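Local coordinates for acyl-coenzyme A oxidase 3 (Yarrowia lipolytica, PDB 5YS9), which oxidises acyl-CoA substrates with molecular oxygen to trans-2-enoyl-CoA and hydrogen peroxide, using FAD, in peroxisomal fatty acid beta-oxidation, at residues 36-39 with 40-44; 374-377 with 378-382; 567-570 with 571-575; 581-584 with 585-589; 658-661 with 662-666. All coordinates share one frame; numbering follows the deposited sequence.

Overall arrangement
Each of the five interactions is local, formed along, or at the end of, a single helix. Interactions 1, 3 and 4 cluster, with centres 12 to 15 Å apart, and touch one another; 3 and 4 lie on the consecutive helices 547-573 and 579-596. Interaction 4 is the buried one, and its Asn587 amide is satisfied by groups from other parts of the chain. Interactions 1 and 3 are partly buried, mixing ionic or hydroxyl groups with apolar contacts. Interaction 2, on helix 349-385, is at the surface and rich in threonine and glutamine; it reaches interaction 3 through Ile374 and Arg569. Interaction 5, likewise partly buried, lies apart, with aromatic rings facing the second subunit.

Interaction 1 (36-39 with 40-44)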
loop_
_atom_site.group_PDB
_atom_site.type_symbol
_atom_site.label_atom_id
_atom_site.label_comp_id
_atom_site.label_asym_id
_atom_site.label_seq_id
_atom_site.Cartn_x
_atom_site.Cartn_y
_atom_site.Cartn_z
ATOM N N PHE A 36 30.070 10.312 14.074
ATOM C CA PHE A 36 30.445 11.220 13.006
ATOM C C PHE A 36 29.760 12.556 13.225
ATOM O O PHE A 36 28.759 12.641 13.929
ATOM C CB PHE A 36 30.092 10.638 11.630
ATOM C CG PHE A 36 28.667 10.173 11.495
ATOM C CD1 PHE A 36 27.686 11.028 11.052
ATOM C CD2 PHE A 36 28.327 8.850 11.763
ATOM C CE1 PHE A 36 26.382 10.583 10.886
ATOM C CE2 PHE A 36 27.023 8.410 11.623
ATOM C CZ PHE A 36 26.043 9.274 11.185
ATOM N N PRO A 37 30.317 13.616 12.638
ATOM C CA PRO A 37 29.587 14.882 12.666
ATOM C C PRO A 37 28.514 14.795 11.597
ATOM O O PRO A 37 28.788 14.360 10.456
ATOM C CB PRO A 37 30.663 15.931 12.311
ATOM C CG PRO A 37 31.752 15.183 11.614
ATOM C CD PRO A 37 31.580 13.699 11.874
ATOM N N ILE A 38 27.310 15.204 11.965
ATOM C CA ILE A 38 26.124 14.980 11.138
ATOM C C ILE A 38 26.231 15.807 9.853
ATOM O O ILE A 38 25.949 15.297 8.774
ATOM C CB ILE A 38 24.816 15.245 11.937
ATOM C CG1 ILE A 38 24.664 14.198 13.065
ATOM C CG2 ILE A 38 23.584 15.215 11.042
ATOM C CD1 ILE A 38 25.080 14.678 14.434
ATOM N N LYS A 39 26.686 17.045 9.978
ATOM C CA LYS A 39 26.930 17.941 8.837
ATOM C C LYS A 39 27.634 17.226 7.666
ATOM O O LYS A 39 27.249 17.402 6.498
ATOM C CB LYS A 39 27.681 19.204 9.324
ATOM C CG LYS A 39 28.609 19.921 8.344
ATOM C CD LYS A 39 29.978 20.232 8.962
ATOM C CE LYS A 39 31.035 20.604 7.914
ATOM N NZ LYS A 39 30.846 21.957 7.305
ATOM N N ASP A 40 28.625 16.395 7.952
ATOM C CA ASP A 40 29.327 15.712 6.851
ATOM C C ASP A 40 28.497 14.616 6.179
ATOM O O ASP A 40 28.699 14.320 4.997
ATOM C CB ASP A 40 30.659 15.144 7.312
ATOM C CG ASP A 40 31.655 16.215 7.711
ATOM O OD1 ASP A 40 31.555 17.383 7.258
ATOM O OD2 ASP A 40 32.572 15.858 8.482
ATOM N N MET A 41 27.577 14.002 6.920
ATOM C CA MET A 41 26.655 13.049 6.327
ATOM C C MET A 41 25.617 13.773 5.429
ATOM O O MET A 41 25.287 13.299 4.352
ATOM C CB MET A 41 25.984 12.233 7.440
ATOM C CG MET A 41 25.266 10.985 6.972
ATOM S SD MET A 41 26.409 9.897 6.132
ATOM C CE MET A 41 26.779 8.710 7.419
ATOM N N THR A 42 25.166 14.947 5.855
ATOM C CA THR A 42 24.287 15.779 5.075
ATOM C C THR A 42 24.965 16.259 3.790
ATOM O O THR A 42 24.309 16.292 2.731
ATOM C CB THR A 42 23.782 16.985 5.889
ATOM O OG1 THR A 42 23.346 16.532 7.175
ATOM C CG2 THR A 42 22.651 17.635 5.202
ATOM N N GLU A 43 26.256 16.608 3.869
ATOM C CA GLU A 43 27.067 16.936 2.641
ATOM C C GLU A 43 27.199 15.775 1.642
ATOM O O GLU A 43 27.082 15.974 0.422
ATOM C CB GLU A 43 28.465 17.473 2.997
ATOM C CG GLU A 43 28.488 18.977 3.262
ATOM C CD GLU A 43 29.752 19.440 3.947
ATOM O OE1 GLU A 43 29.658 20.416 4.738
ATOM O OE2 GLU A 43 30.813 18.810 3.704
ATOM N N PHE A 44 27.410 14.565 2.143
ATOM C CA PHE A 44 27.382 13.425 1.253
ATOM C C PHE A 44 26.018 13.239 0.545
ATOM O O PHE A 44 25.983 12.986 -0.634
ATOM C CB PHE A 44 27.780 12.149 1.990
ATOM C CG PHE A 44 27.702 10.919 1.126
ATOM C CD1 PHE A 44 28.606 10.731 0.104
ATOM C CD2 PHE A 44 26.670 9.998 1.285
ATOM C CE1 PHE A 44 28.519 9.618 -0.706
ATOM C CE2 PHE A 44 26.586 8.883 0.482
ATOM C CZ PHE A 44 27.515 8.693 -0.519
#
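Ile38 O, in the first turn of helix 38-46, is approached by two backbone amides of the residues that follow. Thr42 N makes the sound i to i+4 bond, 3.0 Å from Ile38 O and with an N-H...O angle of 162°, whereas Met41 N reaches the same oxygen only weakly. One residue earlier, Asp40 N bonds to Pro37 O at 3.2 Å from a position well above the carbonyl plane, as the chain is still curling into the helix of the N-terminal domain. On the polar side Lys39 and Glu43 run side by side in the same direction and form a salt bridge, Lys39 NZ to Glu43 OE1 at 3.2 Å, whose hydrogen bond is weak. Glu43 keeps its other oxygen, OE2, for a salt bridge to Lys575, so the carboxylate lies between two lysines. Thr42 OG1 is bonded to Ala636 O, a partner beyond the turn. Nearer the start of the helix, Asp40 OD2 rests 3.3 Å from Pro37 CG. The apolar side is a Met-aromatic contact: with CG anti to the backbone N (chi1 -166°) and the chain bent beyond it, Met41 curls back to Phe36. Its CB packs on Phe36 CE1, the sulfur stands obliquely to the ring, and CE sits over one face, 4.1 Å from the ring centroid and displaced toward the rim.

Interaction 2 (374-377 with 378-382); sequences IQYD and QTTDL
A chi1 of 174° carries the Tyr376 ring to the side opposite its own N, while Thr380 sets OG1 beside its backbone N (chi1 -71°), and together these torsions place the hydroxyl over one face of the tyrosine ring. Thr380 OG1 lies offset toward the rim there, 3.5 Å from Tyr376 CZ. The same hydroxyl bonds weakly to Tyr376 O, the carbonyl that also receives Thr380 N at 3.0 Å in the regular i to i+4 pattern of helix 349-385. One residue earlier, Gln375 O is gripped twice by Thr379, whose OG1 (2.9 Å from Gln375 O) and backbone N come from opposite faces of the carbonyl plane. Gln378 passes Gln375 at a slant, its NE2 3.8 Å from Gln375 CG, with the two amide planes 18° apart. Tyr376 and Thr379 also pack on Leu401 of helix 391-428, which places this surface turn against its neighbour in the C-alpha1 domain. With an alanine here in place of Tyr376, the Thr380 hydroxyl would probably lose its aromatic neighbour and a gap would open beside Leu401. In chemical terms, Thr379 spends its hydroxyl on a backbone carbonyl and Thr380 does so only weakly, so part of their polar demand is met within the helix.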
loop_
_atom_site.group_PDB
_atom_site.type_symbol
_atom_site.label_atom_id
_atom_site.label_comp_id
_atom_site.label_asym_id
_atom_site.label_seq_id
_atom_site.Cartn_x
_atom_site.Cartn_y
_atom_site.Cartn_z
ATOM N N ILE A 374 25.062 12.979 -12.828
ATOM C CA ILE A 374 26.488 13.146 -13.074
ATOM C C ILE A 374 26.903 12.397 -14.350
ATOM O O ILE A 374 27.514 12.998 -15.209
ATOM C CB ILE A 374 27.346 12.680 -11.870
ATOM C CG1 ILE A 374 27.060 13.529 -10.606
ATOM C CG2 ILE A 374 28.835 12.735 -12.209
ATOM C CD1 ILE A 374 27.347 12.788 -9.308
ATOM N N GLN A 375 26.533 11.123 -14.507
ATOM C CA GLN A 375 26.866 10.415 -15.758
ATOM C C GLN A 375 26.262 11.138 -16.971
ATOM O O GLN A 375 26.962 11.381 -17.959
ATOM C CB GLN A 375 26.498 8.933 -15.731
ATOM C CG GLN A 375 27.646 8.073 -15.234
ATOM C CD GLN A 375 27.213 6.670 -14.843
ATOM O OE1 GLN A 375 26.357 6.061 -15.495
ATOM N NE2 GLN A 375 27.793 6.151 -13.768
ATOM N N TYR A 376 24.998 11.543 -16.868
ATOM C CA TYR A 376 24.411 12.377 -17.899
ATOM C C TYR A 376 25.216 13.672 -18.180
ATOM O O TYR A 376 25.412 14.008 -19.334
ATOM C CB TYR A 376 22.947 12.691 -17.590
ATOM C CG TYR A 376 22.344 13.684 -18.560
ATOM C CD1 TYR A 376 21.850 13.274 -19.800
ATOM C CD2 TYR A 376 22.314 15.048 -18.260
ATOM C CE1 TYR A 376 21.319 14.199 -20.696
ATOM C CE2 TYR A 376 21.794 15.980 -19.145
ATOM C CZ TYR A 376 21.294 15.557 -20.357
ATOM O OH TYR A 376 20.782 16.492 -21.233
ATOM N N ASP A 377 25.678 14.394 -17.155
ATOM C CA ASP A 377 26.427 15.655 -17.382
ATOM C C ASP A 377 27.783 15.433 -18.078
ATOM O O ASP A 377 28.100 16.147 -19.022
ATOM C CB ASP A 377 26.590 16.493 -16.093
ATOM C CG ASP A 377 25.251 17.044 -15.575
ATOM O OD1 ASP A 377 24.251 17.072 -16.315
ATOM O OD2 ASP A 377 25.176 17.433 -14.409
ATOM N N GLN A 378 28.542 14.426 -17.653
ATOM C CA GLN A 378 29.861 14.145 -18.264
ATOM C C GLN A 378 29.687 13.661 -19.726
ATOM O O GLN A 378 30.538 13.925 -20.576
ATOM C CB GLN A 378 30.766 13.169 -17.438
ATOM C CG GLN A 378 30.066 12.255 -16.462
ATOM C CD GLN A 378 30.957 11.555 -15.453
ATOM O OE1 GLN A 378 31.676 12.218 -14.693
ATOM N NE2 GLN A 378 30.832 10.210 -15.361
ATOM N N THR A 379 28.571 12.985 -20.006
ATOM C CA THR A 379 28.295 12.453 -21.320
ATOM C C THR A 379 27.859 13.568 -22.265
ATOM O O THR A 379 28.222 13.543 -23.429
ATOM C CB THR A 379 27.277 11.308 -21.216
ATOM O OG1 THR A 379 27.883 10.262 -20.468
ATOM C CG2 THR A 379 26.888 10.758 -22.561
ATOM N N THR A 380 27.113 14.547 -21.766
ATOM C CA THR A 380 26.729 15.707 -22.563
ATOM C C THR A 380 27.961 16.584 -22.825
ATOM O O THR A 380 28.139 17.077 -23.942
ATOM C CB THR A 380 25.580 16.503 -21.884
ATOM O OG1 THR A 380 24.386 15.726 -21.970
ATOM C CG2 THR A 380 25.322 17.888 -22.550
ATOM N N ASP A 381 28.804 16.759 -21.802
ATOM C CA ASP A 381 30.048 17.542 -21.927
ATOM C C ASP A 381 31.039 16.871 -22.902
ATOM O O ASP A 381 31.719 17.556 -23.670
ATOM C CB ASP A 381 30.717 17.795 -20.552
ATOM C CG ASP A 381 29.895 18.724 -19.635
ATOM O OD1 ASP A 381 28.760 19.135 -19.972
ATOM O OD2 ASP A 381 30.386 19.028 -18.536
ATOM N N LEU A 382 31.095 15.540 -22.874
ATOM C CA LEU A 382 31.940 14.756 -23.790
ATOM C C LEU A 382 31.522 14.884 -25.273
ATOM O O LEU A 382 32.379 14.807 -26.145
ATOM C CB LEU A 382 31.992 13.275 -23.335
ATOM C CG LEU A 382 32.753 12.207 -24.129
ATOM C CD1 LEU A 382 34.122 12.701 -24.585
ATOM C CD2 LEU A 382 32.903 10.899 -23.341
#

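Interaction 3 (567-570 with 571-575); sequences YERI and NASAK
Arg569 O takes two hydrogen bonds from Ser573, from opposite faces of its carbonyl plane: OG at 2.7 Å from Arg569 O and the backbone N at 2.9 Å. With chi1 at 68°, Ser573 OG lies between its own N and carbonyl carbon and folds back over the preceding turn. The other backbone bonds are of the i to i+4 kind, Asn571 N to Tyr567 O being straightest, with an N-H...O angle of 179°, and Ala574 N to Ile570 O carries the pattern to the residue after Ser573. Van der Waals contacts form a second group. The Arg569 chain bends at chi2 and chi3 and brings its guanidinium obliquely to Ala572 and Ser573, NH1 standing 3.8 Å from Ala572 CB and NH2 3.4 Å from Ser573 CB. On the side facing helix 38-46, Ile570 CG2 packs on Ala574 CB, and Phe44 covers both. Arg569 also packs on Met367, Gln371 and Ile374 of helix 349-385, and an alanine here would probably open a gap between the two helices and leave Ser573 without the guanidinium against it. Although NH2 is 3.3 Å from Ser573 OG, the angle is poor for a hydrogen bond, which implies that the hydroxyl is committed to the backbone carbonyl, while the Arg569-Ser573 side-chain contact is one of packing.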
loop_
_atom_site.group_PDB
_atom_site.type_symbol
_atom_site.label_atom_id
_atom_site.label_comp_id
_atom_site.label_asym_id
_atom_site.label_seq_id
_atom_site.Cartn_x
_atom_site.Cartn_y
_atom_site.Cartn_z
ATOM N N TYR A 567 28.042 2.412 -3.853
ATOM C CA TYR A 567 29.507 2.248 -3.662
ATOM C C TYR A 567 30.361 3.278 -4.420
ATOM O O TYR A 567 31.262 3.898 -3.833
ATOM C CB TYR A 567 29.914 0.816 -4.009
ATOM C CG TYR A 567 29.438 -0.218 -2.994
ATOM C CD1 TYR A 567 29.710 -0.072 -1.635
ATOM C CD2 TYR A 567 28.726 -1.369 -3.390
ATOM C CE1 TYR A 567 29.298 -1.026 -0.703
ATOM C CE2 TYR A 567 28.312 -2.337 -2.458
ATOM C CZ TYR A 567 28.599 -2.148 -1.120
ATOM O OH TYR A 567 28.234 -3.086 -0.189
ATOM N N GLU A 568 30.013 3.507 -5.693
ATOM C CA GLU A 568 30.719 4.482 -6.550
ATOM C C GLU A 568 30.701 5.874 -5.971
ATOM O O GLU A 568 31.690 6.593 -6.062
ATOM C CB GLU A 568 30.163 4.520 -8.003
ATOM C CG GLU A 568 31.074 3.899 -9.078
ATOM C CD GLU A 568 30.380 2.902 -10.033
ATOM O OE1 GLU A 568 30.721 1.690 -9.947
ATOM O OE2 GLU A 568 29.518 3.309 -10.871
ATOM N N ARG A 569 29.574 6.271 -5.395
ATOM C CA ARG A 569 29.416 7.637 -4.862
ATOM C C ARG A 569 30.149 7.778 -3.531
ATOM O O ARG A 569 30.646 8.853 -3.223
ATOM C CB ARG A 569 27.923 8.033 -4.690
ATOM C CG ARG A 569 27.080 8.178 -5.971
ATOM C CD ARG A 569 27.466 9.323 -6.918
ATOM N NE ARG A 569 27.805 10.570 -6.229
ATOM C CZ ARG A 569 28.898 11.314 -6.439
ATOM N NH1 ARG A 569 29.807 11.005 -7.362
ATOM N NH2 ARG A 569 29.071 12.410 -5.714
ATOM N N ILE A 570 30.211 6.697 -2.753
ATOM C CA ILE A 570 30.990 6.660 -1.498
ATOM C C ILE A 570 32.480 6.822 -1.808
ATOM O O ILE A 570 33.137 7.688 -1.236
ATOM C CB ILE A 570 30.744 5.354 -0.689
ATOM C CG1 ILE A 570 29.299 5.315 -0.154
ATOM C CG2 ILE A 570 31.722 5.257 0.477
ATOM C CD1 ILE A 570 28.788 3.951 0.306
ATOM N N ASN A 571 32.986 5.970 -2.700
ATOM C CA ASN A 571 34.365 6.027 -3.142
ATOM C C ASN A 571 34.652 7.417 -3.695
ATOM O O ASN A 571 35.620 8.021 -3.312
ATOM C CB ASN A 571 34.654 4.966 -4.205
ATOM C CG ASN A 571 36.132 4.936 -4.615
ATOM O OD1 ASN A 571 36.492 5.180 -5.790
ATOM N ND2 ASN A 571 37.009 4.643 -3.644
ATOM N N ALA A 572 33.777 7.954 -4.534
ATOM C CA ALA A 572 34.049 9.239 -5.188
ATOM C C ALA A 572 33.956 10.470 -4.297
ATOM O O ALA A 572 34.723 11.388 -4.498
ATOM C CB ALA A 572 33.126 9.434 -6.386
ATOM N N SER A 573 33.017 10.527 -3.352
ATOM C CA SER A 573 32.679 11.806 -2.681
ATOM C C SER A 573 32.575 11.830 -1.149
ATOM O O SER A 573 32.389 12.887 -0.576
ATOM C CB SER A 573 31.359 12.333 -3.242
ATOM O OG SER A 573 30.303 11.483 -2.841
ATOM N N ALA A 574 32.700 10.691 -0.492
ATOM C CA ALA A 574 32.548 10.622 0.958
ATOM C C ALA A 574 33.829 10.992 1.742
ATOM O O ALA A 574 34.890 10.330 1.623
ATOM C CB ALA A 574 32.087 9.221 1.340
ATOM N N LYS A 575 33.715 12.021 2.581
ATOM C CA LYS A 575 34.778 12.369 3.530
ATOM C C LYS A 575 35.096 11.200 4.465
ATOM O O LYS A 575 34.242 10.350 4.733
ATOM C CB LYS A 575 34.385 13.589 4.353
ATOM C CG LYS A 575 34.453 14.875 3.591
ATOM C CD LYS A 575 33.957 15.989 4.466
ATOM C CE LYS A 575 34.142 17.303 3.737
ATOM N NZ LYS A 575 33.727 18.468 4.572
#

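Interaction 4 (581-584 with 585-589); sequences YLIN and LANLF
The carboxamide of Asn587 lies beside Ile583, the two side chains pointing the same way, and the CG2 methyl of the isoleucine meets the flat group as a whole: it is 3.8 Å from Asn587 OD1 and 4.1 Å from both Asn587 CG and Asn587 ND2. A chi1 of -76° puts the Asn587 amide on the side of its own backbone N, which sends it back along the helix to this methyl. Although OD1 also comes within 3.3 Å of Ile583 O, both atoms are acceptors and do not bond. Instead the buried amide is satisfied from other parts of the chain, with OD1 hydrogen-bonded to Tyr567 OH, and ND2 to Tyr622 OH and Lys505 O. Of the two rings here, that of Tyr581 meets Phe36 with planes at about 40°, and that of Phe589 meets Phe361 edge-to-face. All this belongs to helix 579-596 of the C-terminal part of the acyl-CoA oxidase fold, which is packed between helices on several sides. Its backbone repeats i to i+4: Asn587 N is 2.6 Å from Ile583 O and Ala586 N 2.7 Å from Leu582 O, both with N-H...O angles of 166°. The bond from Leu588 N to Asn584 O is longer, 3.2 Å. Leu585 directs its side chain to Ala360 and Tyr363 of helix 349-385, while the small Ala586 admits Tyr567 and Ile570 of helix 547-573. Leu585 CB itself lies 3.3 Å from Leu582 O of the preceding turn.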
loop_
_atom_site.group_PDB
_atom_site.type_symbol
_atom_site.label_atom_id
_atom_site.label_comp_id
_atom_site.label_asym_id
_atom_site.label_seq_id
_atom_site.Cartn_x
_atom_site.Cartn_y
_atom_site.Cartn_z
ATOM N N TYR A 581 30.790 4.498 8.002
ATOM C CA TYR A 581 29.352 4.396 8.391
ATOM C C TYR A 581 28.480 4.267 7.144
ATOM O O TYR A 581 27.520 3.500 7.139
ATOM C CB TYR A 581 28.938 5.550 9.318
ATOM C CG TYR A 581 29.895 5.620 10.506
ATOM C CD1 TYR A 581 29.803 4.703 11.576
ATOM C CD2 TYR A 581 30.942 6.552 10.528
ATOM C CE1 TYR A 581 30.716 4.726 12.617
ATOM C CE2 TYR A 581 31.854 6.594 11.585
ATOM C CZ TYR A 581 31.742 5.687 12.601
ATOM O OH TYR A 581 32.649 5.756 13.597
ATOM N N LEU A 582 28.858 4.960 6.062
ATOM C CA LEU A 582 28.213 4.744 4.774
ATOM C C LEU A 582 28.421 3.318 4.205
ATOM O O LEU A 582 27.472 2.705 3.688
ATOM C CB LEU A 582 28.683 5.799 3.794
ATOM C CG LEU A 582 28.224 7.244 4.045
ATOM C CD1 LEU A 582 28.925 8.151 3.052
ATOM C CD2 LEU A 582 26.727 7.380 3.887
ATOM N N ILE A 583 29.635 2.778 4.297
ATOM C CA ILE A 583 29.904 1.419 3.804
ATOM C C ILE A 583 29.042 0.430 4.567
ATOM O O ILE A 583 28.516 -0.519 3.970
ATOM C CB ILE A 583 31.421 1.032 3.869
ATOM C CG1 ILE A 583 32.155 1.668 2.686
ATOM C CG2 ILE A 583 31.653 -0.471 3.737
ATOM C CD1 ILE A 583 33.619 1.922 2.988
ATOM N N ASN A 584 28.933 0.655 5.879
ATOM C CA ASN A 584 28.067 -0.113 6.756
ATOM C C ASN A 584 26.634 -0.076 6.233
ATOM O O ASN A 584 26.006 -1.096 6.142
ATOM C CB ASN A 584 28.100 0.452 8.204
ATOM C CG ASN A 584 29.254 -0.079 9.061
ATOM O OD1 ASN A 584 29.499 0.485 10.112
ATOM N ND2 ASN A 584 29.927 -1.158 8.651
ATOM N N LEU A 585 26.127 1.109 5.915
ATOM C CA LEU A 585 24.815 1.242 5.269
ATOM C C LEU A 585 24.760 0.467 3.969
ATOM O O LEU A 585 23.830 -0.322 3.768
ATOM C CB LEU A 585 24.467 2.703 4.931
ATOM C CG LEU A 585 23.532 3.492 5.841
ATOM C CD1 LEU A 585 23.055 4.737 5.092
ATOM C CD2 LEU A 585 22.336 2.666 6.314
ATOM N N ALA A 586 25.757 0.727 3.103
ATOM C CA ALA A 586 25.825 0.127 1.749
ATOM C C ALA A 586 25.864 -1.406 1.802
ATOM O O ALA A 586 25.116 -2.087 1.095
ATOM C CB ALA A 586 27.016 0.672 0.975
ATOM N N ASN A 587 26.683 -1.937 2.694
ATOM C CA ASN A 587 26.755 -3.404 2.882
ATOM C C ASN A 587 25.465 -3.995 3.325
ATOM O O ASN A 587 25.113 -5.062 2.846
ATOM C CB ASN A 587 27.861 -3.803 3.861
ATOM C CG ASN A 587 29.245 -3.706 3.244
ATOM O OD1 ASN A 587 29.439 -3.144 2.156
ATOM N ND2 ASN A 587 30.203 -4.284 3.922
ATOM N N LEU A 588 24.749 -3.293 4.213
ATOM C CA LEU A 588 23.418 -3.748 4.681
ATOM C C LEU A 588 22.469 -3.756 3.504
ATOM O O LEU A 588 21.849 -4.775 3.219
ATOM C CB LEU A 588 22.882 -2.875 5.818
ATOM C CG LEU A 588 21.531 -3.261 6.440
ATOM C CD1 LEU A 588 21.405 -4.761 6.836
ATOM C CD2 LEU A 588 21.268 -2.364 7.635
ATOM N N PHE A 589 22.420 -2.651 2.758
ATOM C CA PHE A 589 21.597 -2.624 1.564
ATOM C C PHE A 589 21.876 -3.856 0.697
ATOM O O PHE A 589 20.962 -4.633 0.368
ATOM C CB PHE A 589 21.800 -1.326 0.769
ATOM C CG PHE A 589 21.027 -1.287 -0.505
ATOM C CD1 PHE A 589 19.632 -1.326 -0.486
ATOM C CD2 PHE A 589 21.679 -1.281 -1.741
ATOM C CE1 PHE A 589 18.905 -1.341 -1.685
ATOM C CE2 PHE A 589 20.954 -1.272 -2.933
ATOM C CZ PHE A 589 19.569 -1.291 -2.902
#

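Interaction 5 (658-661 with 662-666); sequences HYFA and KVNQQ
Phe660 and Asn664, one turn apart on helix 655-666, cross obliquely, with the plane of the amide standing 65° from the plane of the ring. One end of the amide lies over the centre of a face of the phenylalanine, 3.4 Å above the ring plane. The model places OD1 there, but oxygen and nitrogen are probably interchanged, so the chemical nature of the atom over the ring stays doubtful. Phe660 comes under the amide because a chi1 of -170° swings its ring to the side remote from its own N, forward along the helix. The backbone bond between the same two residues, Asn664 N to Phe660 O, is straight but long at 3.3 Å. On an adjoining side Tyr659 and Val663 form a looser pair: Val663 CG2 approaches the ring obliquely, 4.4 Å from Tyr659 CE1. Their backbones are joined by a bond from Val663 N to Tyr659 O of 3.1 Å with an N-H...O angle of 173°. Lys662 N bonds to His658 O at 2.7 Å and only weakly to Tyr659 O. The Lys662 side chain leads away to Ser71, and the imidazole of His658 uses NE2 for Asp652. Tyr659 comes within about 8 Å of a bound FAD and meets His433 almost at right angles. Across the dimer interface, helix 655-666 rests on the beta domain of the second subunit: Tyr659 and Phe660 pack on Trp199 of that subunit's strand 198-201, Phe660 meets its Trp263 on strand 262-272 edge-to-face, and Val663 lies on its Asp249 at strand 245-249.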
loop_
_atom_site.group_PDB
_atom_site.type_symbol
_atom_site.label_atom_id
_atom_site.label_comp_id
_atom_site.label_asym_id
_atom_site.label_seq_id
_atom_site.Cartn_x
_atom_site.Cartn_y
_atom_site.Cartn_z
ATOM N N HIS A 658 3.659 15.253 22.194
ATOM C CA HIS A 658 3.268 15.995 20.989
ATOM C C HIS A 658 1.994 15.430 20.308
ATOM O O HIS A 658 1.126 16.181 19.924
ATOM C CB HIS A 658 4.399 16.027 19.969
ATOM C CG HIS A 658 5.620 16.727 20.462
ATOM N ND1 HIS A 658 5.621 18.061 20.817
ATOM C CD2 HIS A 658 6.888 16.275 20.654
ATOM C CE1 HIS A 658 6.831 18.386 21.252
ATOM N NE2 HIS A 658 7.618 17.325 21.146
ATOM N N TYR A 659 1.938 14.109 20.176
ATOM C CA TYR A 659 0.791 13.343 19.699
ATOM C C TYR A 659 -0.475 13.656 20.466
ATOM O O TYR A 659 -1.491 14.010 19.865
ATOM C CB TYR A 659 1.111 11.854 19.888
ATOM C CG TYR A 659 0.210 10.833 19.261
ATOM C CD1 TYR A 659 -0.503 11.085 18.113
ATOM C CD2 TYR A 659 0.183 9.564 19.759
ATOM C CE1 TYR A 659 -1.282 10.116 17.530
ATOM C CE2 TYR A 659 -0.589 8.577 19.175
ATOM C CZ TYR A 659 -1.308 8.845 18.050
ATOM O OH TYR A 659 -2.079 7.856 17.446
ATOM N N PHE A 660 -0.428 13.580 21.793
ATOM C CA PHE A 660 -1.611 13.991 22.586
ATOM C C PHE A 660 -1.935 15.498 22.345
ATOM O O PHE A 660 -3.125 15.873 22.270
ATOM C CB PHE A 660 -1.418 13.671 24.082
ATOM C CG PHE A 660 -2.660 13.838 24.953
ATOM C CD1 PHE A 660 -3.738 12.977 24.828
ATOM C CD2 PHE A 660 -2.707 14.800 25.945
ATOM C CE1 PHE A 660 -4.860 13.070 25.653
ATOM C CE2 PHE A 660 -3.818 14.936 26.763
ATOM C CZ PHE A 660 -4.898 14.053 26.625
ATOM N N ALA A 661 -0.893 16.328 22.195
ATOM C CA ALA A 661 -1.101 17.747 21.944
ATOM C C ALA A 661 -1.804 17.959 20.633
ATOM O O ALA A 661 -2.686 18.804 20.561
ATOM C CB ALA A 661 0.217 18.550 21.984
ATOM N N LYS A 662 -1.412 17.182 19.608
ATOM C CA LYS A 662 -1.855 17.396 18.212
ATOM C C LYS A 662 -3.327 16.996 18.085
ATOM O O LYS A 662 -4.147 17.725 17.512
ATOM C CB LYS A 662 -0.967 16.605 17.216
ATOM C CG LYS A 662 -0.552 17.376 15.970
ATOM C CD LYS A 662 -1.735 17.778 15.151
ATOM C CE LYS A 662 -1.341 18.436 13.814
ATOM N NZ LYS A 662 -0.623 19.721 13.956
ATOM N N VAL A 663 -3.656 15.851 18.671
ATOM C CA VAL A 663 -5.014 15.363 18.690
ATOM C C VAL A 663 -6.002 16.346 19.326
ATOM O O VAL A 663 -7.029 16.642 18.713
ATOM C CB VAL A 663 -5.064 13.950 19.320
ATOM C CG1 VAL A 663 -6.424 13.600 19.901
ATOM C CG2 VAL A 663 -4.642 12.933 18.288
ATOM N N ASN A 664 -5.676 16.866 20.516
ATOM C CA ASN A 664 -6.534 17.831 21.242
ATOM C C ASN A 664 -6.617 19.169 20.569
ATOM O O ASN A 664 -7.654 19.755 20.591
ATOM C CB ASN A 664 -6.087 17.996 22.710
ATOM C CG ASN A 664 -6.438 16.771 23.537
ATOM O OD1 ASN A 664 -5.665 15.821 23.648
ATOM N ND2 ASN A 664 -7.641 16.750 24.041
ATOM N N GLN A 665 -5.534 19.640 19.950
ATOM C CA GLN A 665 -5.554 20.905 19.198
ATOM C C GLN A 665 -6.535 20.853 18.042
ATOM O O GLN A 665 -7.321 21.743 17.889
ATOM C CB GLN A 665 -4.171 21.275 18.664
ATOM C CG GLN A 665 -3.281 21.826 19.750
ATOM C CD GLN A 665 -1.777 21.808 19.461
ATOM O OE1 GLN A 665 -0.982 22.186 20.331
ATOM N NE2 GLN A 665 -1.375 21.383 18.267
ATOM N N GLN A 666 -6.489 19.785 17.271
ATOM C CA GLN A 666 -7.381 19.586 16.137
ATOM C C GLN A 666 -8.723 19.053 16.548
ATOM O O GLN A 666 -9.637 19.121 15.759
ATOM C CB GLN A 666 -6.793 18.562 15.167
ATOM C CG GLN A 666 -5.447 18.920 14.567
ATOM C CD GLN A 666 -5.554 20.185 13.749
ATOM O OE1 GLN A 666 -5.041 21.197 14.152
ATOM N NE2 GLN A 666 -6.265 20.133 12.607
#